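Local coordinates for CD1-2 antigen (Gallus gallus, PDB 3DBX), which probably presents lipid antigens to T cells, as an MHC class I-like molecule of the CD1 family, at residues A[9-14]-A[107-112]; A[33-38]-A[172-177]; A[73-78]-A[159-164]; A[103-108]-A[113-118]. One frame throughout, in Å; residues are numbered along the deposited sequence.

Interaction 1: residues A[9-14]-A[107-112]; sequences ESQFFQ and LYTNGT. With NAG (2-acetamido-2-deoxy-beta-D-glucopyranose), chain E.
Gln11 and Thr109 meet because of their torsions. Gln11 sets CG anti to its carbonyl carbon (chi1 -63°) and then runs extended, carrying the amide out to the loop, while Thr109 places OG1 between backbone N and carbonyl carbon (chi1 51°) and thereby turns CG2 to Gln11. The two side chains cross at about a right angle, with Gln11 OE1 3.6 Å from Thr109 CG2, which is van der Waals contact. The place is at one end of the inner strands of the MHC class I-like platform, where the lead-in to strand 12-21 meets the glycosylated hairpin loop between strands 97-107 and 113-121. Gln11 lies in a type I turn from Glu9 to Phe12, and one backbone hydrogen bond ties the segments: Leu107 N to Gln11 O, 2.9 Å and close to straight at 161°. Beside it, the CB atoms of Gln11 and Leu107 lie 4.1 Å apart. The carbonyl O of Leu107 is buried here without a partner in the model.

Farther round, the loop displays an N-linked sugar on Asn110, whose ND2 is bonded to NAG C1 and gives a hydrogen bond to NAG O7 at 2.9 Å. The sequon's hydroxyl fixes the amide from its other end: Thr112 OG1 donates to Asn110 OD1 at 2.7 Å, in the carbonyl plane and on a lone pair. Gly111 sits at a positive phi within this loop, and its N bonds back to Tyr108 O. The sugar leans over the Tyr108 ring, with NAG C6 3.6 Å above the plane and over its centre.

Interaction 2: residues A[33-38]-A[172-177]; sequences ALLADV and NYILML
Leu177 packs on a flat group and on the sheet at once: its CD1 lies 3.7 Å above the Tyr173 ring, over the centre of that face, while its CB meets Leu35 of the sheet. The Tyr173 ring also packs edge-to-face with the ring of Phe13, so the aromatic group joins helix 156-180 to strand 12-21 next to this contact. Across the interface proper, Leu35 does the work from the end of strand 27-35. Its CG stands anti to the backbone N (chi1 -173°), which projects the isopropyl fork at the helix, and the two prongs divide: CD1 lies 4.1 Å from Ile174 CG2, and CD2 lies 3.8 Å from Leu177 CB. The side chains cross obliquely, with Leu35 reaching both residues, three apart and hence on one helical face.

Just after Leu35 the chain reverses in a type II' turn to Val38, closed by Val38 N to Leu35 O at 2.9 Å, with the return bond Leu35 N to Val38 O. Here the helix of the MHC class I-like platform sits on its sheet, with Trp56 also touching Leu177 and Cys105 touching Ile174. No hydrogen bond spans the segments; all three touching side chains are buried and aliphatic, so the contact depends on hydrophobic burial and shape, without directional bonding.

Interaction 3: residues A[73-78]-A[159-164]; sequences SMVGIR and SGFLEH. With PLM (palmitic acid), chain F.
Phe161 presents its ring to the turn at Ser73-Gly76, and three side chains gather round it from different directions. Phe161 CG stands anti to the backbone N (chi1 -167°), which extends the ring from helix 156-180 across to the segment before helix 77-89. Val75 comes in at the edge, near the ring plane, with CG2 3.7 Å from Phe161 CE2; its CG1 approaches the neighbouring CD2. Ser73 arrives obliquely, its OG 3.7 Å from the same CE2, and its CB lies by CZ. The hydroxyl is hydrogen-bonded outside the contact, to Ile69 O of helix 66-71. Met74 stretches along the other end of Phe161: SD is 4.3 Å from CB and 5.5 Å from the ring centroid, 38° off the ring normal, a Met-aromatic contact of oblique geometry.

A type I turn from Ser73 to Gly76, closed by Gly76 N to Ser73 O at 2.8 Å, orients these three residues, and Gly76 is then the N-cap of helix 77-89. The two helices are those that flank the groove of an MHC class I-like fold, and the contact bridges them beside the bound palmitic acid. Val75 touches lipid and ring alike, its CB lying 3.7 Å from CE of the palmitic acid while its methyls touch Phe161; from the opposite segment, Leu162 CD2 lies 3.9 Å from the same CE. No hydrogen bond crosses between the segments. The contact is therefore mainly van der Waals, with the Ser73 hydroxyl engaged by Ile69 O and a weakly directional sulfur-aromatic element, which suits a wall that borders a lipid chain.

Interaction 4: residues A[103-108]-A[113-118]; sequences TGCKLY and RWSFVN. With NAG (2-acetamido-2-deoxy-beta-D-glucopyranose), chain E.
Phe116 folds its ring back over Gly104, its partner in the antiparallel hairpin of strands 97-107 and 113-121, part of the platform sheet of the MHC class I-like fold. From CB, which leaves on the sheet face shared by Lys106 and Trp114, CG lies between the backbone N and the carbonyl carbon (chi1 63°), and this sends the ring across the glycine. CG is 4.1 Å from Gly104 N. CD2 and then CE2 come nearer the same nitrogen, CE2 at 3.5 Å, whereas CE1 and the tip atom CZ meet Gly104 CA, CZ at 3.6 Å. Gly104 CA is 3.9 Å from the ring centroid and 23° off the normal, a CH-pi contact over the face. CD1 in turn rests on a face of the Trp114 ring.

Four backbone hydrogen bonds join the strands, two each in the hydrogen-bonded pairs Gly104-Phe116 and Lys106-Trp114; Lys106 N to Trp114 O is the shortest, 2.8 Å at 168°. On the other face, Thr103 lies alongside Val117, Cys105 faces Ser115, and Leu107 CD2 meets Arg113 CG. Phe166 of helix 156-180 covers Thr103, Ser115 and Val117 there, and palmitic acid touches Thr103 and Val117, so the Thr103-Val117 end of this face forms part of the floor of the lipid-binding groove. At the loop end, Tyr108 crosses to the second strand at a slant, its OH 3.7 Å from Trp114 CB.

How the interactions relate
All four contacts lie within the MHC class I-like part of the chain but join different parts of it. Interactions 1 and 4 have centres 8 Å apart and share Leu107 and Tyr108: strand 12-21 neighbours 97-107, which pairs with 113-121. The centre of interaction 2 lies about 10 Å from that of interaction 1, on the next strand, 27-35, and uses helix 156-180. The same helix returns in interaction 3, about 19 Å from interaction 2 between centres, where it meets the approach to helix 77-89. Along the chain, the hairpin of interaction 4 falls between the segments of both. Interactions 2 and 3 thus join distant sequence, interaction 4 adds a floor hairpin next to the lipid, and interaction 1 fastens strand ends at the surface.

Interaction 1: residues A[9-14]-A[107-112]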
# COMPACT_ATOMS: atom_id res chain seq x y z
N GLU A 9 10.52 -11.33 -3.74
CA GLU A 9 9.87 -10.07 -3.38
C GLU A 9 10.95 -9.17 -2.80
O GLU A 9 10.86 -7.95 -2.85
CB GLU A 9 8.76 -10.29 -2.33
CG GLU A 9 7.39 -10.74 -2.91
CD GLU A 9 6.24 -10.77 -1.87
OE1 GLU A 9 6.25 -9.99 -0.89
OE2 GLU A 9 5.29 -11.57 -2.06
N SER A 10 11.98 -9.81 -2.25
CA SER A 10 13.06 -9.10 -1.57
C SER A 10 14.02 -8.39 -2.52
O SER A 10 14.79 -7.54 -2.09
CB SER A 10 13.82 -10.03 -0.63
OG SER A 10 14.29 -9.29 0.48
N GLN A 11 13.96 -8.75 -3.81
CA GLN A 11 14.74 -8.07 -4.84
C GLN A 11 13.85 -7.31 -5.83
O GLN A 11 14.11 -7.28 -7.05
CB GLN A 11 15.67 -9.08 -5.54
CG GLN A 11 16.69 -9.66 -4.58
CD GLN A 11 17.49 -10.78 -5.15
OE1 GLN A 11 16.96 -11.84 -5.51
NE2 GLN A 11 18.80 -10.57 -5.24
N PHE A 12 12.80 -6.69 -5.29
CA PHE A 12 11.86 -5.89 -6.05
C PHE A 12 11.89 -4.47 -5.49
O PHE A 12 11.37 -4.19 -4.38
CB PHE A 12 10.44 -6.49 -5.98
CG PHE A 12 9.40 -5.84 -6.91
CD1 PHE A 12 9.78 -5.06 -8.00
CD2 PHE A 12 8.04 -6.06 -6.71
CE1 PHE A 12 8.82 -4.48 -8.86
CE2 PHE A 12 7.09 -5.50 -7.56
CZ PHE A 12 7.49 -4.71 -8.64
N PHE A 13 12.50 -3.59 -6.26
CA PHE A 13 12.64 -2.17 -5.93
C PHE A 13 11.59 -1.35 -6.67
O PHE A 13 11.46 -1.47 -7.87
CB PHE A 13 14.03 -1.70 -6.34
CG PHE A 13 14.33 -0.30 -5.94
CD1 PHE A 13 14.45 0.04 -4.58
CD2 PHE A 13 14.48 0.69 -6.89
CE1 PHE A 13 14.73 1.35 -4.19
CE2 PHE A 13 14.75 2.01 -6.51
CZ PHE A 13 14.89 2.33 -5.15
N GLN A 14 10.84 -0.53 -5.93
CA GLN A 14 9.77 0.30 -6.48
C GLN A 14 9.84 1.72 -5.98
O GLN A 14 10.23 1.97 -4.84
CB GLN A 14 8.40 -0.27 -6.11
CG GLN A 14 8.08 -1.60 -6.75
CD GLN A 14 6.65 -2.02 -6.45
OE1 GLN A 14 5.74 -1.71 -7.21
NE2 GLN A 14 6.45 -2.71 -5.34
N LEU A 107 14.65 -8.31 -9.71
CA LEU A 107 15.71 -9.27 -10.11
C LEU A 107 15.33 -10.72 -9.81
O LEU A 107 15.28 -11.13 -8.64
CB LEU A 107 17.05 -8.95 -9.43
CG LEU A 107 17.68 -7.55 -9.37
CD1 LEU A 107 19.17 -7.71 -9.11
CD2 LEU A 107 17.46 -6.75 -10.65
N TYR A 108 15.08 -11.49 -10.87
CA TYR A 108 14.86 -12.93 -10.75
C TYR A 108 16.20 -13.62 -10.61
O TYR A 108 17.19 -13.19 -11.21
CB TYR A 108 14.10 -13.48 -11.96
CG TYR A 108 12.81 -12.75 -12.26
CD1 TYR A 108 11.63 -13.06 -11.58
CD2 TYR A 108 12.76 -11.73 -13.21
CE1 TYR A 108 10.45 -12.38 -11.84
CE2 TYR A 108 11.58 -11.05 -13.48
CZ TYR A 108 10.43 -11.38 -12.79
OH TYR A 108 9.26 -10.71 -13.06
N THR A 109 16.26 -14.68 -9.82
CA THR A 109 17.53 -15.38 -9.61
C THR A 109 17.87 -16.36 -10.76
O THR A 109 18.57 -17.34 -10.55
CB THR A 109 17.63 -16.05 -8.20
OG1 THR A 109 16.46 -16.84 -7.94
CG2 THR A 109 17.77 -14.97 -7.12
N ASN A 110 17.37 -16.06 -11.96
CA ASN A 110 17.81 -16.76 -13.19
C ASN A 110 18.47 -15.83 -14.21
O ASN A 110 18.82 -16.24 -15.31
CB ASN A 110 16.67 -17.58 -13.81
CG ASN A 110 15.72 -16.75 -14.70
OD1 ASN A 110 15.71 -15.52 -14.66
ND2 ASN A 110 14.92 -17.46 -15.51
N GLY A 111 18.62 -14.55 -13.83
CA GLY A 111 19.34 -13.57 -14.64
C GLY A 111 18.48 -12.41 -15.13
O GLY A 111 18.88 -11.24 -15.05
N THR A 112 17.30 -12.75 -15.65
CA THR A 112 16.37 -11.77 -16.21
C THR A 112 15.89 -10.68 -15.23
O THR A 112 15.85 -10.90 -14.01
CB THR A 112 15.14 -12.47 -16.85
OG1 THR A 112 14.56 -13.37 -15.90
CG2 THR A 112 15.55 -13.26 -18.08
C1 NAG E . 13.85 -16.73 -16.15
C2 NAG E . 13.09 -17.69 -17.08
C3 NAG E . 12.04 -16.91 -17.86
C4 NAG E . 11.09 -16.18 -16.89
C5 NAG E . 11.88 -15.40 -15.83
C6 NAG E . 10.94 -14.87 -14.75
C7 NAG E . 14.31 -19.69 -17.78
C8 NAG E . 14.06 -20.63 -18.93
N2 NAG E . 13.99 -18.41 -17.97
O3 NAG E . 11.30 -17.79 -18.67
O4 NAG E . 10.22 -15.31 -17.60
O5 NAG E . 12.90 -16.19 -15.24
O6 NAG E . 10.74 -15.85 -13.75
O7 NAG E . 14.78 -20.12 -16.73

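Interaction 2: residues A[33-38]-A[172-177]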
# COMPACT_ATOMS: atom_id res chain seq x y z
N ALA A 33 10.39 5.10 -1.80
CA ALA A 33 11.09 3.98 -2.40
C ALA A 33 10.95 2.76 -1.50
O ALA A 33 11.16 2.87 -0.28
CB ALA A 33 12.57 4.32 -2.60
N LEU A 34 10.67 1.60 -2.10
CA LEU A 34 10.43 0.35 -1.36
C LEU A 34 11.31 -0.76 -1.89
O LEU A 34 11.50 -0.85 -3.08
CB LEU A 34 8.96 -0.12 -1.56
CG LEU A 34 7.76 0.65 -1.02
CD1 LEU A 34 6.52 -0.04 -1.55
CD2 LEU A 34 7.70 0.55 0.46
N LEU A 35 11.84 -1.59 -0.99
CA LEU A 35 12.38 -2.89 -1.35
C LEU A 35 11.47 -3.89 -0.64
O LEU A 35 11.31 -3.78 0.57
CB LEU A 35 13.85 -3.04 -0.90
CG LEU A 35 14.59 -4.30 -1.36
CD1 LEU A 35 14.77 -4.32 -2.86
CD2 LEU A 35 15.94 -4.49 -0.65
N ALA A 36 10.89 -4.85 -1.37
CA ALA A 36 9.73 -5.63 -0.90
C ALA A 36 8.64 -4.67 -0.37
O ALA A 36 8.22 -3.77 -1.10
CB ALA A 36 10.15 -6.68 0.17
N ASP A 37 8.21 -4.82 0.88
CA ASP A 37 7.27 -3.85 1.50
C ASP A 37 7.95 -2.94 2.51
O ASP A 37 7.29 -2.29 3.31
CB ASP A 37 6.07 -4.57 2.18
CG ASP A 37 6.48 -5.67 3.12
OD1 ASP A 37 7.69 -5.93 3.27
OD2 ASP A 37 5.58 -6.29 3.73
N VAL A 38 9.27 -2.89 2.47
CA VAL A 38 10.03 -2.12 3.45
C VAL A 38 10.33 -0.78 2.79
O VAL A 38 10.98 -0.77 1.74
CB VAL A 38 11.38 -2.80 3.74
CG1 VAL A 38 12.22 -1.94 4.72
CG2 VAL A 38 11.15 -4.22 4.28
N ASN A 172 22.56 -3.06 -9.04
CA ASN A 172 23.62 -2.94 -8.03
C ASN A 172 23.11 -2.50 -6.64
O ASN A 172 23.55 -3.02 -5.62
CB ASN A 172 24.74 -2.00 -8.50
CG ASN A 172 25.72 -2.68 -9.45
OD1 ASN A 172 25.31 -3.31 -10.44
ND2 ASN A 172 27.02 -2.56 -9.16
N TYR A 173 22.18 -1.55 -6.63
CA TYR A 173 21.56 -1.02 -5.41
C TYR A 173 20.76 -2.08 -4.64
O TYR A 173 20.94 -2.24 -3.42
CB TYR A 173 20.68 0.18 -5.78
CG TYR A 173 20.15 1.02 -4.64
CD1 TYR A 173 20.95 1.38 -3.55
CD2 TYR A 173 18.85 1.50 -4.69
CE1 TYR A 173 20.43 2.19 -2.51
CE2 TYR A 173 18.34 2.29 -3.67
CZ TYR A 173 19.13 2.63 -2.59
OH TYR A 173 18.56 3.43 -1.60
N ILE A 174 19.90 -2.82 -5.34
CA ILE A 174 19.11 -3.92 -4.76
C ILE A 174 20.04 -4.93 -4.07
O ILE A 174 19.79 -5.34 -2.92
CB ILE A 174 18.29 -4.64 -5.86
CG1 ILE A 174 17.17 -3.74 -6.40
CG2 ILE A 174 17.69 -5.93 -5.32
CD1 ILE A 174 16.51 -4.24 -7.70
N LEU A 175 21.11 -5.30 -4.77
CA LEU A 175 22.08 -6.27 -4.33
C LEU A 175 22.76 -5.87 -3.03
O LEU A 175 22.86 -6.67 -2.10
CB LEU A 175 23.13 -6.48 -5.43
CG LEU A 175 23.04 -7.78 -6.23
CD1 LEU A 175 21.65 -7.96 -6.84
CD2 LEU A 175 24.11 -7.80 -7.31
N MET A 176 23.21 -4.62 -2.98
CA MET A 176 23.82 -4.07 -1.77
C MET A 176 22.80 -3.95 -0.62
O MET A 176 23.14 -4.25 0.54
CB MET A 176 24.53 -2.74 -2.08
CG MET A 176 25.69 -2.91 -3.11
SD MET A 176 26.75 -1.48 -3.49
CE MET A 176 28.09 -1.69 -2.31
N LEU A 177 21.56 -3.58 -0.93
CA LEU A 177 20.52 -3.42 0.09
C LEU A 177 20.11 -4.78 0.65
O LEU A 177 19.86 -4.92 1.84
CB LEU A 177 19.29 -2.72 -0.47
CG LEU A 177 19.32 -1.22 -0.83
CD1 LEU A 177 18.00 -0.85 -1.48
CD2 LEU A 177 19.62 -0.33 0.38

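Interaction 3: residues A[73-78]-A[159-164]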
# COMPACT_ATOMS: atom_id res chain seq x y z
N SER A 73 19.16 14.79 -11.16
CA SER A 73 19.51 14.36 -12.52
C SER A 73 18.42 14.69 -13.54
O SER A 73 17.36 15.22 -13.21
CB SER A 73 19.84 12.86 -12.56
OG SER A 73 18.67 12.06 -12.48
N MET A 74 18.74 14.38 -14.80
CA MET A 74 17.85 14.55 -15.94
C MET A 74 16.42 14.04 -15.72
O MET A 74 15.47 14.63 -16.23
CB MET A 74 18.47 13.81 -17.11
CG MET A 74 17.68 13.87 -18.39
SD MET A 74 18.66 13.07 -19.68
CE MET A 74 19.80 14.39 -20.17
N VAL A 75 16.28 12.94 -15.00
CA VAL A 75 14.98 12.34 -14.72
C VAL A 75 14.60 12.53 -13.24
O VAL A 75 13.64 11.94 -12.77
CB VAL A 75 14.92 10.84 -15.13
CG1 VAL A 75 15.32 10.67 -16.59
CG2 VAL A 75 15.82 10.00 -14.23
N GLY A 76 15.36 13.38 -12.55
CA GLY A 76 15.18 13.64 -11.13
C GLY A 76 13.96 14.49 -10.86
O GLY A 76 13.35 15.01 -11.80
N ILE A 77 13.60 14.62 -9.59
CA ILE A 77 12.33 15.25 -9.20
C ILE A 77 12.27 16.73 -9.61
O ILE A 77 11.27 17.19 -10.15
CB ILE A 77 11.99 14.98 -7.68
CG1 ILE A 77 10.51 15.23 -7.37
CG2 ILE A 77 12.97 15.72 -6.73
CD1 ILE A 77 9.53 14.62 -8.37
N ARG A 78 13.37 17.43 -9.42
CA ARG A 78 13.47 18.84 -9.79
C ARG A 78 13.18 19.10 -11.28
O ARG A 78 12.47 20.06 -11.62
CB ARG A 78 14.83 19.41 -9.33
CG ARG A 78 14.84 19.69 -7.82
CD ARG A 78 16.22 19.58 -7.20
NE ARG A 78 16.18 19.81 -5.75
CZ ARG A 78 15.93 18.88 -4.82
NH1 ARG A 78 15.70 17.61 -5.16
NH2 ARG A 78 15.91 19.21 -3.54
N SER A 159 16.08 8.45 -22.78
CA SER A 159 15.94 7.04 -23.11
C SER A 159 17.22 6.27 -22.77
O SER A 159 17.18 5.20 -22.15
CB SER A 159 15.61 6.90 -24.59
OG SER A 159 14.75 5.80 -24.83
N GLY A 160 18.36 6.83 -23.17
CA GLY A 160 19.67 6.29 -22.81
C GLY A 160 19.91 6.29 -21.31
O GLY A 160 20.41 5.30 -20.77
N PHE A 161 19.55 7.38 -20.64
CA PHE A 161 19.74 7.49 -19.19
C PHE A 161 18.94 6.44 -18.42
O PHE A 161 19.43 5.85 -17.45
CB PHE A 161 19.41 8.91 -18.70
CG PHE A 161 19.89 9.19 -17.30
CD1 PHE A 161 21.24 9.41 -17.04
CD2 PHE A 161 19.00 9.21 -16.24
CE1 PHE A 161 21.68 9.66 -15.73
CE2 PHE A 161 19.43 9.45 -14.94
CZ PHE A 161 20.77 9.68 -14.69
N LEU A 162 17.70 6.20 -18.87
CA LEU A 162 16.83 5.20 -18.24
C LEU A 162 17.35 3.79 -18.42
O LEU A 162 17.25 2.98 -17.50
CB LEU A 162 15.40 5.30 -18.77
CG LEU A 162 14.54 6.42 -18.20
CD1 LEU A 162 13.21 6.46 -18.91
CD2 LEU A 162 14.36 6.25 -16.70
N GLU A 163 17.90 3.50 -19.60
CA GLU A 163 18.52 2.21 -19.87
C GLU A 163 19.60 1.87 -18.83
O GLU A 163 19.54 0.77 -18.18
CB GLU A 163 19.11 2.16 -21.28
N HIS A 164 20.56 2.83 -18.66
CA HIS A 164 21.62 2.67 -17.66
C HIS A 164 21.07 2.46 -16.25
O HIS A 164 21.57 1.62 -15.49
CB HIS A 164 22.55 3.87 -17.65
CG HIS A 164 23.68 3.73 -16.68
ND1 HIS A 164 23.69 4.38 -15.45
CD2 HIS A 164 24.81 2.99 -16.73
CE1 HIS A 164 24.80 4.05 -14.81
NE2 HIS A 164 25.49 3.21 -15.56
C1 PLM F . 12.14 20.14 -18.95
O1 PLM F . 12.03 20.66 -17.81
O2 PLM F . 11.49 20.63 -19.90
C2 PLM F . 13.03 18.93 -19.20
C3 PLM F . 13.27 18.15 -17.90
C4 PLM F . 14.00 16.83 -18.15
C5 PLM F . 13.04 15.66 -18.37
C6 PLM F . 12.55 15.01 -17.08
C7 PLM F . 11.11 14.51 -17.20
C8 PLM F . 11.05 13.00 -17.33
C9 PLM F . 9.85 12.43 -16.58
CA PLM F . 9.88 10.91 -16.66
CB PLM F . 9.42 10.24 -15.37
CC PLM F . 10.58 9.88 -14.45
CD PLM F . 11.01 8.43 -14.63
CE PLM F . 12.41 8.27 -14.06
CF PLM F . 12.51 7.07 -13.13
CG PLM F . 13.51 7.33 -12.01

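Interaction 4: residues A[103-108]-A[113-118]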
# COMPACT_ATOMS: atom_id res chain seq x y z
N THR A 103 7.56 3.37 -10.78
CA THR A 103 8.70 2.72 -11.37
C THR A 103 9.01 1.43 -10.58
O THR A 103 8.78 1.37 -9.37
CB THR A 103 9.92 3.66 -11.30
OG1 THR A 103 9.61 4.90 -11.96
CG2 THR A 103 11.12 3.06 -11.96
N GLY A 104 9.57 0.42 -11.26
CA GLY A 104 10.00 -0.80 -10.60
C GLY A 104 11.16 -1.50 -11.28
O GLY A 104 11.37 -1.35 -12.48
N CYS A 105 11.91 -2.27 -10.48
CA CYS A 105 13.00 -3.13 -10.95
C CYS A 105 12.97 -4.40 -10.10
O CYS A 105 13.16 -4.34 -8.87
CB CYS A 105 14.36 -2.42 -10.78
SG CYS A 105 15.81 -3.29 -11.41
N LYS A 106 12.71 -5.54 -10.74
CA LYS A 106 12.74 -6.84 -10.08
C LYS A 106 13.92 -7.64 -10.61
O LYS A 106 14.18 -7.63 -11.82
CB LYS A 106 11.45 -7.61 -10.38
CG LYS A 106 11.13 -8.77 -9.43
CD LYS A 106 9.67 -9.20 -9.58
CE LYS A 106 8.99 -9.39 -8.21
NZ LYS A 106 7.49 -9.31 -8.27
N LEU A 107 14.65 -8.31 -9.71
CA LEU A 107 15.71 -9.27 -10.11
C LEU A 107 15.33 -10.72 -9.81
O LEU A 107 15.28 -11.13 -8.64
CB LEU A 107 17.05 -8.95 -9.43
CG LEU A 107 17.68 -7.55 -9.37
CD1 LEU A 107 19.17 -7.71 -9.11
CD2 LEU A 107 17.46 -6.75 -10.65
N TYR A 108 15.08 -11.49 -10.87
CA TYR A 108 14.86 -12.93 -10.75
C TYR A 108 16.20 -13.62 -10.61
O TYR A 108 17.19 -13.19 -11.21
CB TYR A 108 14.10 -13.48 -11.96
CG TYR A 108 12.81 -12.75 -12.26
CD1 TYR A 108 11.63 -13.06 -11.58
CD2 TYR A 108 12.76 -11.73 -13.21
CE1 TYR A 108 10.45 -12.38 -11.84
CE2 TYR A 108 11.58 -11.05 -13.48
CZ TYR A 108 10.43 -11.38 -12.79
OH TYR A 108 9.26 -10.71 -13.06
N ARG A 113 15.56 -9.51 -15.76
CA ARG A 113 15.02 -8.39 -14.98
C ARG A 113 13.67 -7.95 -15.53
O ARG A 113 13.45 -7.98 -16.74
CB ARG A 113 15.94 -7.16 -15.06
CG ARG A 113 17.33 -7.28 -14.45
CD ARG A 113 18.22 -6.13 -14.95
NE ARG A 113 18.84 -6.41 -16.25
CZ ARG A 113 20.06 -6.93 -16.38
NH1 ARG A 113 20.78 -7.20 -15.30
NH2 ARG A 113 20.56 -7.17 -17.58
N TRP A 114 12.78 -7.53 -14.64
CA TRP A 114 11.58 -6.81 -15.06
C TRP A 114 11.70 -5.36 -14.60
O TRP A 114 11.87 -5.09 -13.42
CB TRP A 114 10.31 -7.46 -14.50
CG TRP A 114 9.01 -6.81 -14.97
CD1 TRP A 114 8.70 -6.39 -16.25
CD2 TRP A 114 7.83 -6.55 -14.18
NE1 TRP A 114 7.43 -5.86 -16.28
CE2 TRP A 114 6.87 -5.95 -15.03
CE3 TRP A 114 7.51 -6.75 -12.82
CZ2 TRP A 114 5.60 -5.56 -14.58
CZ3 TRP A 114 6.24 -6.36 -12.38
CH2 TRP A 114 5.31 -5.77 -13.25
N SER A 115 11.62 -4.43 -15.56
CA SER A 115 11.72 -3.00 -15.27
C SER A 115 10.59 -2.25 -15.95
O SER A 115 10.19 -2.61 -17.05
CB SER A 115 13.06 -2.44 -15.74
OG SER A 115 14.14 -2.87 -14.91
N PHE A 116 10.06 -1.22 -15.30
CA PHE A 116 8.95 -0.44 -15.88
C PHE A 116 8.93 1.00 -15.38
O PHE A 116 9.41 1.30 -14.29
CB PHE A 116 7.60 -1.12 -15.62
CG PHE A 116 7.23 -1.23 -14.15
CD1 PHE A 116 7.50 -2.40 -13.44
CD2 PHE A 116 6.59 -0.17 -13.49
CE1 PHE A 116 7.15 -2.50 -12.10
CE2 PHE A 116 6.25 -0.27 -12.16
CZ PHE A 116 6.54 -1.44 -11.46
N VAL A 117 8.38 1.89 -16.21
CA VAL A 117 8.05 3.26 -15.80
C VAL A 117 6.66 3.61 -16.29
O VAL A 117 6.39 3.62 -17.51
CB VAL A 117 9.00 4.33 -16.34
CG1 VAL A 117 8.60 5.69 -15.76
CG2 VAL A 117 10.44 4.02 -15.99
N ASN A 118 5.77 3.92 -15.34
CA ASN A 118 4.40 4.33 -15.64
C ASN A 118 4.07 5.73 -15.12
O ASN A 118 4.31 6.03 -13.97
CB ASN A 118 3.43 3.34 -15.01
CG ASN A 118 3.53 1.96 -15.60
OD1 ASN A 118 3.93 1.79 -16.74
ND2 ASN A 118 3.18 0.96 -14.83
C1 NAG E . 13.85 -16.73 -16.15
C2 NAG E . 13.09 -17.69 -17.08
C3 NAG E . 12.04 -16.91 -17.86
C4 NAG E . 11.09 -16.18 -16.89
C5 NAG E . 11.88 -15.40 -15.83
C6 NAG E . 10.94 -14.87 -14.75
C7 NAG E . 14.31 -19.69 -17.78
C8 NAG E . 14.06 -20.63 -18.93
N2 NAG E . 13.99 -18.41 -17.97
O3 NAG E . 11.30 -17.79 -18.67
O4 NAG E . 10.22 -15.31 -17.60
O5 NAG E . 12.90 -16.19 -15.24
O6 NAG E . 10.74 -15.85 -13.75
O7 NAG E . 14.78 -20.12 -16.73